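Long-range contact in BH0493 protein (Bacillus halodurans C-125, PDB 2PNK), which binds metal ions including zinc and probably interconverts aldo- and ketohexuronates as a uronate isomerase: residues P174-Y179 against G238-D243. Residues are numbered along the deposited sequence; the frame is centred on the assembly and turned at random.
Sequences PLLNEY and GRIIRD
One face of the Tyr179 ring receives the CD1 methyl of Ile240, which stands 4.0 Å from the ring centroid and 29° off the ring normal, a CH-pi contact over the face. The offset runs toward the CG–CD1 side, the nearest ring atom to Ile240 CD1 being Tyr179 CD1 at 3.6 Å. A second flat group, the Arg242 guanidinium, takes its partners here from its own helix: the CA of Arg239 sits above one face near its rim, and the Asp243 carboxylate takes the edge side-on, Arg242 NE to Asp243 OD1 at 2.8 Å and NH2 to OD2, a two-pronged salt bridge that fixes the rotation of the group. Glu234 draws on the remaining nitrogen, NH1.

Ile240 carries the contact through two branches. With CG1 anti to its carbonyl carbon (chi1 -66°) and the chain extended beyond it, CD1 also comes within 3.5 Å of the Leu175 carbonyl O. That oxygen is buried here without a hydrogen-bonding partner in the model. The other branch, CG2, meets the CD2 methyl of Leu176 at 3.5 Å, tighter than usual for two carbons, and lies more loosely beside Leu175 CD2 at 4.2 Å. The same Leu176 methyl reaches on to Ile241 CG1 at 3.9 Å, bridging two successive residues of helix 236-252.

All five touching residues are buried, and Val205 and Leu209 of helix 199-216 and Val223 of strand 221-225 extend the apolar cluster. This is helix-to-helix packing away from the metal-binding residues: the short helix 173-177 and the start of helix 179-188, at Tyr179, are joined to helix 236-252. That helix connects the adjacent parallel strands 221-225 and 256-263, a beta-alpha-beta crossover, probably on the outside of the distorted (beta/alpha)8 barrel expected of a uronate isomerase in the amidohydrolase superfamily.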
ATOM      1  N   PRO A 174     -19.070   7.656  24.125  1.00 21.74           N
ATOM      2  CA  PRO A 174     -19.497   7.047  25.377  1.00 22.75           C
ATOM      3  C   PRO A 174     -20.875   6.351  25.318  1.00 23.01           C
ATOM      4  O   PRO A 174     -21.054   5.321  25.945  1.00 23.81           O
ATOM      5  CB  PRO A 174     -19.543   8.247  26.359  1.00 25.40           C
ATOM      6  CG  PRO A 174     -18.648   9.278  25.748  1.00 21.27           C
ATOM      7  CD  PRO A 174     -18.852   9.112  24.275  1.00 25.20           C
ATOM      8  N   LEU A 175     -21.821   6.921  24.575  1.00 21.71           N
ATOM      9  CA  LEU A 175     -23.142   6.340  24.406  1.00 21.39           C
ATOM     10  C   LEU A 175     -23.057   5.053  23.580  1.00 21.94           C
ATOM     11  O   LEU A 175     -23.639   4.015  23.920  1.00 20.56           O
ATOM     12  CB  LEU A 175     -24.077   7.348  23.714  1.00 21.50           C
ATOM     13  CG  LEU A 175     -25.499   6.877  23.413  1.00 24.60           C
ATOM     14  CD1 LEU A 175     -26.366   6.840  24.704  1.00 25.28           C
ATOM     15  CD2 LEU A 175     -26.144   7.770  22.333  1.00 16.33           C
ATOM     16  N   LEU A 176     -22.326   5.106  22.482  1.00 22.96           N
ATOM     17  CA  LEU A 176     -22.281   3.951  21.570  1.00 22.03           C
ATOM     18  C   LEU A 176     -21.322   2.835  21.960  1.00 22.50           C
ATOM     19  O   LEU A 176     -21.633   1.668  21.734  1.00 22.60           O
ATOM     20  CB  LEU A 176     -21.985   4.411  20.129  1.00 23.09           C
ATOM     21  CG  LEU A 176     -23.044   5.270  19.424  1.00 26.00           C
ATOM     22  CD1 LEU A 176     -22.531   5.631  18.031  1.00 28.67           C
ATOM     23  CD2 LEU A 176     -24.330   4.531  19.296  1.00 23.35           C
ATOM     24  N   ASN A 177     -20.144   3.177  22.478  1.00 22.56           N
ATOM     25  CA  ASN A 177     -19.112   2.195  22.727  1.00 22.80           C
ATOM     26  C   ASN A 177     -19.052   1.765  24.209  1.00 24.05           C
ATOM     27  O   ASN A 177     -18.436   0.728  24.528  1.00 23.31           O
ATOM     28  CB  ASN A 177     -17.736   2.753  22.322  1.00 24.02           C
ATOM     29  CG  ASN A 177     -17.627   3.128  20.860  1.00 25.93           C
ATOM     30  OD1 ASN A 177     -18.234   2.514  19.989  1.00 22.09           O
ATOM     31  ND2 ASN A 177     -16.814   4.143  20.580  1.00 19.99           N
ATOM     32  N   GLU A 178     -19.680   2.545  25.094  1.00 22.42           N
ATOM     33  CA  GLU A 178     -19.613   2.337  26.532  1.00 24.00           C
ATOM     34  C   GLU A 178     -20.998   2.424  27.201  1.00 22.83           C
ATOM     35  O   GLU A 178     -21.104   2.881  28.328  1.00 23.22           O
ATOM     36  CB  GLU A 178     -18.668   3.361  27.168  1.00 25.50           C
ATOM     37  CG  GLU A 178     -17.229   3.221  26.718  1.00 35.43           C
ATOM     38  CD  GLU A 178     -16.381   4.428  27.124  1.00 49.15           C
ATOM     39  OE1 GLU A 178     -15.972   4.468  28.307  1.00 55.92           O
ATOM     40  OE2 GLU A 178     -16.129   5.322  26.265  1.00 53.23           O
ATOM     41  N   TYR A 179     -22.035   1.964  26.500  1.00 21.97           N
ATOM     42  CA  TYR A 179     -23.429   2.149  26.943  1.00 22.92           C
ATOM     43  C   TYR A 179     -23.678   1.654  28.351  1.00 24.07           C
ATOM     44  O   TYR A 179     -24.285   2.349  29.161  1.00 22.95           O
ATOM     45  CB  TYR A 179     -24.392   1.440  25.990  1.00 20.52           C
ATOM     46  CG  TYR A 179     -25.847   1.712  26.327  1.00 20.79           C
ATOM     47  CD1 TYR A 179     -26.357   3.012  26.314  1.00 19.20           C
ATOM     48  CD2 TYR A 179     -26.703   0.674  26.691  1.00 16.26           C
ATOM     49  CE1 TYR A 179     -27.681   3.257  26.644  1.00 14.73           C
ATOM     50  CE2 TYR A 179     -28.028   0.919  27.026  1.00 25.79           C
ATOM     51  CZ  TYR A 179     -28.511   2.209  26.995  1.00 13.33           C
ATOM     52  OH  TYR A 179     -29.833   2.439  27.316  1.00 19.81           O
ATOM     53  N   GLY A 238     -24.947  -1.702  18.196  1.00 20.61           N
ATOM     54  CA  GLY A 238     -25.740  -2.013  17.040  1.00 21.22           C
ATOM     55  C   GLY A 238     -27.183  -1.578  17.162  1.00 20.51           C
ATOM     56  O   GLY A 238     -27.767  -1.060  16.205  1.00 20.55           O
ATOM     57  N   ARG A 239     -27.732  -1.774  18.355  1.00 21.95           N
ATOM     58  CA  ARG A 239     -29.106  -1.456  18.651  1.00 21.20           C
ATOM     59  C   ARG A 239     -29.307   0.045  18.749  1.00 20.50           C
ATOM     60  O   ARG A 239     -30.315   0.522  18.300  1.00 20.33           O
ATOM     61  CB  ARG A 239     -29.561  -2.141  19.940  1.00 21.37           C
ATOM     62  CG  ARG A 239     -29.699  -3.653  19.800  1.00 21.34           C
ATOM     63  CD  ARG A 239     -30.277  -4.331  21.051  1.00 21.65           C
ATOM     64  NE  ARG A 239     -29.309  -4.409  22.136  1.00 32.49           N
ATOM     65  CZ  ARG A 239     -28.627  -5.498  22.477  1.00 35.55           C
ATOM     66  NH1 ARG A 239     -28.805  -6.647  21.836  1.00 44.85           N
ATOM     67  NH2 ARG A 239     -27.755  -5.439  23.483  1.00 38.19           N
ATOM     68  N   ILE A 240     -28.379   0.771  19.373  1.00 20.17           N
ATOM     69  CA  ILE A 240     -28.517   2.220  19.454  1.00 20.19           C
ATOM     70  C   ILE A 240     -28.449   2.859  18.069  1.00 20.46           C
ATOM     71  O   ILE A 240     -29.244   3.756  17.745  1.00 19.99           O
ATOM     72  CB  ILE A 240     -27.509   2.871  20.430  1.00 24.24           C
ATOM     73  CG1 ILE A 240     -27.787   2.446  21.879  1.00 19.92           C
ATOM     74  CG2 ILE A 240     -27.620   4.388  20.374  1.00 19.42           C
ATOM     75  CD1 ILE A 240     -26.586   2.616  22.783  1.00 19.33           C
ATOM     76  N   ILE A 241     -27.529   2.379  17.239  1.00 19.91           N
ATOM     77  CA  ILE A 241     -27.397   2.901  15.867  1.00 20.50           C
ATOM     78  C   ILE A 241     -28.672   2.648  15.075  1.00 20.66           C
ATOM     79  O   ILE A 241     -29.258   3.576  14.469  1.00 20.86           O
ATOM     80  CB  ILE A 241     -26.162   2.274  15.169  1.00 21.12           C
ATOM     81  CG1 ILE A 241     -24.892   2.821  15.823  1.00 22.59           C
ATOM     82  CG2 ILE A 241     -26.147   2.584  13.694  1.00 15.91           C
ATOM     83  CD1 ILE A 241     -23.573   2.184  15.296  1.00 17.03           C
ATOM     84  N   ARG A 242     -29.159   1.412  15.136  1.00 19.82           N
ATOM     85  CA  ARG A 242     -30.342   1.028  14.366  1.00 20.89           C
ATOM     86  C   ARG A 242     -31.616   1.756  14.848  1.00 22.11           C
ATOM     87  O   ARG A 242     -32.340   2.335  14.040  1.00 21.75           O
ATOM     88  CB  ARG A 242     -30.525  -0.492  14.439  1.00 22.08           C
ATOM     89  CG  ARG A 242     -31.746  -1.023  13.712  1.00 18.67           C
ATOM     90  CD  ARG A 242     -32.047  -2.439  14.086  1.00 21.99           C
ATOM     91  NE  ARG A 242     -32.425  -2.520  15.496  1.00 23.82           N
ATOM     92  CZ  ARG A 242     -32.263  -3.584  16.277  1.00 28.36           C
ATOM     93  NH1 ARG A 242     -31.729  -4.693  15.816  1.00 27.37           N
ATOM     94  NH2 ARG A 242     -32.622  -3.524  17.548  1.00 26.09           N
ATOM     95  N   ASP A 243     -31.877   1.728  16.161  1.00 20.70           N
ATOM     96  CA  ASP A 243     -33.176   2.172  16.697  1.00 21.10           C
ATOM     97  C   ASP A 243     -33.289   3.658  17.078  1.00 21.62           C
ATOM     98  O   ASP A 243     -34.404   4.213  17.140  1.00 21.03           O
ATOM     99  CB  ASP A 243     -33.551   1.319  17.927  1.00 23.87           C
ATOM    100  CG  ASP A 243     -33.731  -0.164  17.602  1.00 22.34           C
ATOM    101  OD1 ASP A 243     -34.092  -0.488  16.456  1.00 24.95           O
ATOM    102  OD2 ASP A 243     -33.505  -1.014  18.486  1.00 22.85           O
TER